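PDB 3M94: translation initiation factor 4E from Ascaris suum, which binds the methylated guanosine cap of messenger RNA, here the trimethylated m2,2,7G form, and probably thereby recruits the transcript for translation initiation. Local coordinates for residues G54-L59 with V119-Q124. Numbering follows the deposited sequence.
Sequences GSDYYL and VVNVRQ. With M7M (N,N,7-trimethylguanosine 5'-(trihydrogen diphosphate)), chain C.
Asp56 faces Asn121 across two neighbouring antiparallel strands in the curved sheet of the eIF4E fold, and meets Arg123 just past the end of the second, on the side where the cap phosphates bind. Tyr57 and Val120 are a hydrogen-bonded pair, with Val120 N 3.0 Å from Tyr57 O. Beyond the strand ends, Val122 N bonds to Ser55 O and Gly54 N to Val122 O (2.8 Å).

Asp56 CG sits anti to its carbonyl carbon (chi1 -44°), and OD1 receives Arg123 NH1 at 2.9 Å, nearly along the C-O axis, within a salt bridge whose carboxylate and guanidinium are almost coplanar. Asn121 ND2 reaches the same OD1 at 2.9 Å from above the carboxylate plane in an almost straight bond (175°). One N-H of NH1 is shared between Asp56 OD1 and Ser55 O, the other goes to Val122 O; both carbonyl oxygens lie in the guanidinium plane, which restrains its rotation, while Asn121 CB lies over one face.

Apolar contacts lie farther along. Val119 CG2 meets Tyr58 CD1 at 3.5 Å, the side chains side by side; on the other face Val120 CG1 packs against Tyr57 CB, and Val120 also touches Trp96 of helix 88-104.

Asp56, itself held by Asn121, is thus placed to orient Arg123 toward the cap analogue, which Lys128 also hydrogen-bonds: Arg123 NE donates to M7M OBA at 3.2 Å (N-H...O 170°).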
# COMPACT_ATOMS: atom_id res chain seq x y z
N GLY A 54 -8.05 -1.45 14.40
CA GLY A 54 -7.42 -0.14 14.52
C GLY A 54 -5.93 -0.09 14.17
O GLY A 54 -5.37 1.00 14.03
N SER A 55 -5.29 -1.25 14.02
CA SER A 55 -3.88 -1.31 13.65
C SER A 55 -3.68 -1.18 12.14
O SER A 55 -4.57 -1.55 11.37
CB SER A 55 -3.24 -2.61 14.12
OG SER A 55 -3.20 -2.64 15.52
N ASP A 56 -2.50 -0.67 11.74
CA ASP A 56 -2.10 -0.54 10.32
C ASP A 56 -0.67 -1.00 10.08
O ASP A 56 0.17 -0.96 10.98
CB ASP A 56 -2.08 0.93 9.87
CG ASP A 56 -3.27 1.73 10.32
OD1 ASP A 56 -4.43 1.25 10.24
OD2 ASP A 56 -3.03 2.87 10.72
N TYR A 57 -0.38 -1.40 8.84
CA TYR A 57 0.99 -1.48 8.33
C TYR A 57 1.13 -0.45 7.22
O TYR A 57 0.15 -0.18 6.51
CB TYR A 57 1.29 -2.86 7.76
CG TYR A 57 1.63 -3.97 8.74
CD1 TYR A 57 1.03 -5.22 8.63
CD2 TYR A 57 2.59 -3.79 9.73
CE1 TYR A 57 1.36 -6.27 9.50
CE2 TYR A 57 2.93 -4.83 10.60
CZ TYR A 57 2.30 -6.06 10.48
OH TYR A 57 2.64 -7.08 11.33
N TYR A 58 2.33 0.10 7.06
CA TYR A 58 2.65 1.00 5.95
C TYR A 58 3.98 0.54 5.35
O TYR A 58 4.90 0.19 6.08
CB TYR A 58 2.81 2.46 6.40
CG TYR A 58 1.65 3.02 7.22
CD1 TYR A 58 0.69 3.84 6.65
CD2 TYR A 58 1.56 2.76 8.59
CE1 TYR A 58 -0.37 4.37 7.40
CE2 TYR A 58 0.50 3.28 9.35
CZ TYR A 58 -0.45 4.08 8.75
OH TYR A 58 -1.48 4.58 9.50
N LEU A 59 4.06 0.55 4.02
CA LEU A 59 5.33 0.35 3.36
C LEU A 59 5.58 1.52 2.44
O LEU A 59 4.94 1.63 1.39
CB LEU A 59 5.40 -0.97 2.57
CG LEU A 59 6.87 -1.29 2.21
CD1 LEU A 59 7.59 -1.99 3.39
CD2 LEU A 59 7.00 -2.11 0.95
N VAL A 119 -0.65 0.98 2.16
CA VAL A 119 -1.23 0.98 3.50
C VAL A 119 -2.29 -0.10 3.64
O VAL A 119 -3.18 -0.23 2.78
CB VAL A 119 -1.92 2.33 3.81
CG1 VAL A 119 -2.47 2.37 5.26
CG2 VAL A 119 -0.99 3.50 3.56
N VAL A 120 -2.20 -0.87 4.72
CA VAL A 120 -3.32 -1.69 5.12
C VAL A 120 -3.87 -1.21 6.47
O VAL A 120 -3.12 -1.11 7.44
CB VAL A 120 -3.00 -3.22 5.09
CG1 VAL A 120 -1.75 -3.55 5.91
CG2 VAL A 120 -4.23 -4.04 5.57
N ASN A 121 -5.16 -0.89 6.49
CA ASN A 121 -5.87 -0.55 7.72
C ASN A 121 -6.73 -1.74 8.10
O ASN A 121 -7.57 -2.18 7.31
CB ASN A 121 -6.76 0.69 7.52
CG ASN A 121 -6.00 1.86 6.90
OD1 ASN A 121 -6.28 2.26 5.77
ND2 ASN A 121 -5.03 2.42 7.63
N VAL A 122 -6.52 -2.28 9.30
CA VAL A 122 -7.33 -3.39 9.79
C VAL A 122 -8.41 -2.79 10.67
O VAL A 122 -8.11 -2.14 11.69
CB VAL A 122 -6.48 -4.43 10.56
CG1 VAL A 122 -7.36 -5.38 11.35
CG2 VAL A 122 -5.61 -5.22 9.61
N ARG A 123 -9.67 -3.00 10.28
CA ARG A 123 -10.82 -2.40 10.97
C ARG A 123 -11.97 -3.41 11.21
O ARG A 123 -12.07 -4.44 10.53
CB ARG A 123 -11.33 -1.18 10.18
CG ARG A 123 -10.31 -0.04 9.93
CD ARG A 123 -9.89 0.67 11.22
NE ARG A 123 -8.88 1.71 11.00
CZ ARG A 123 -7.55 1.52 10.96
NH1 ARG A 123 -7.02 0.31 11.10
NH2 ARG A 123 -6.75 2.56 10.76
N GLN A 124 -12.82 -3.11 12.19
CA GLN A 124 -14.02 -3.91 12.48
C GLN A 124 -15.07 -3.85 11.37
O GLN A 124 -15.59 -4.89 10.94
CB GLN A 124 -14.65 -3.48 13.80
OAX M7M C . -11.76 5.87 9.72
OAY M7M C . -11.20 3.54 9.13
PAZ M7M C . -10.58 4.79 9.66
OBA M7M C . -9.89 4.76 10.98
OBB M7M C . -1.77 11.41 8.26
CBC M7M C . -3.12 9.04 7.89
OBD M7M C . -9.53 5.34 8.58
NBE M7M C . -2.23 12.64 10.07
CBF M7M C . -2.41 11.57 9.31
CBG M7M C . -3.34 10.67 9.73
NBH M7M C . -3.69 9.56 9.14
CBI M7M C . -4.62 9.00 9.90
OBJ M7M C . -7.44 4.18 9.29
PBK M7M C . -7.95 5.47 8.83
OBL M7M C . -7.37 6.18 7.67
CBM M7M C . -2.94 12.78 11.19
NBN M7M C . -3.85 11.91 11.61
CBO M7M C . -4.06 10.82 10.87
NBP M7M C . -4.84 9.77 10.95
CBQ M7M C . -5.80 9.50 12.02
OBR M7M C . -6.46 8.27 11.81
CBS M7M C . -7.78 8.45 11.31
CBT M7M C . -7.90 7.80 9.95
OBU M7M C . -7.94 6.41 10.11
NBV M7M C . -2.69 13.88 11.89
CBW M7M C . -3.41 14.12 13.11
CBX M7M C . -6.84 10.57 11.93
CBY M7M C . -7.91 9.93 11.09
CBZ M7M C . -1.71 14.81 11.40
OCA M7M C . -7.28 10.80 13.26
OCB M7M C . -9.21 10.35 11.46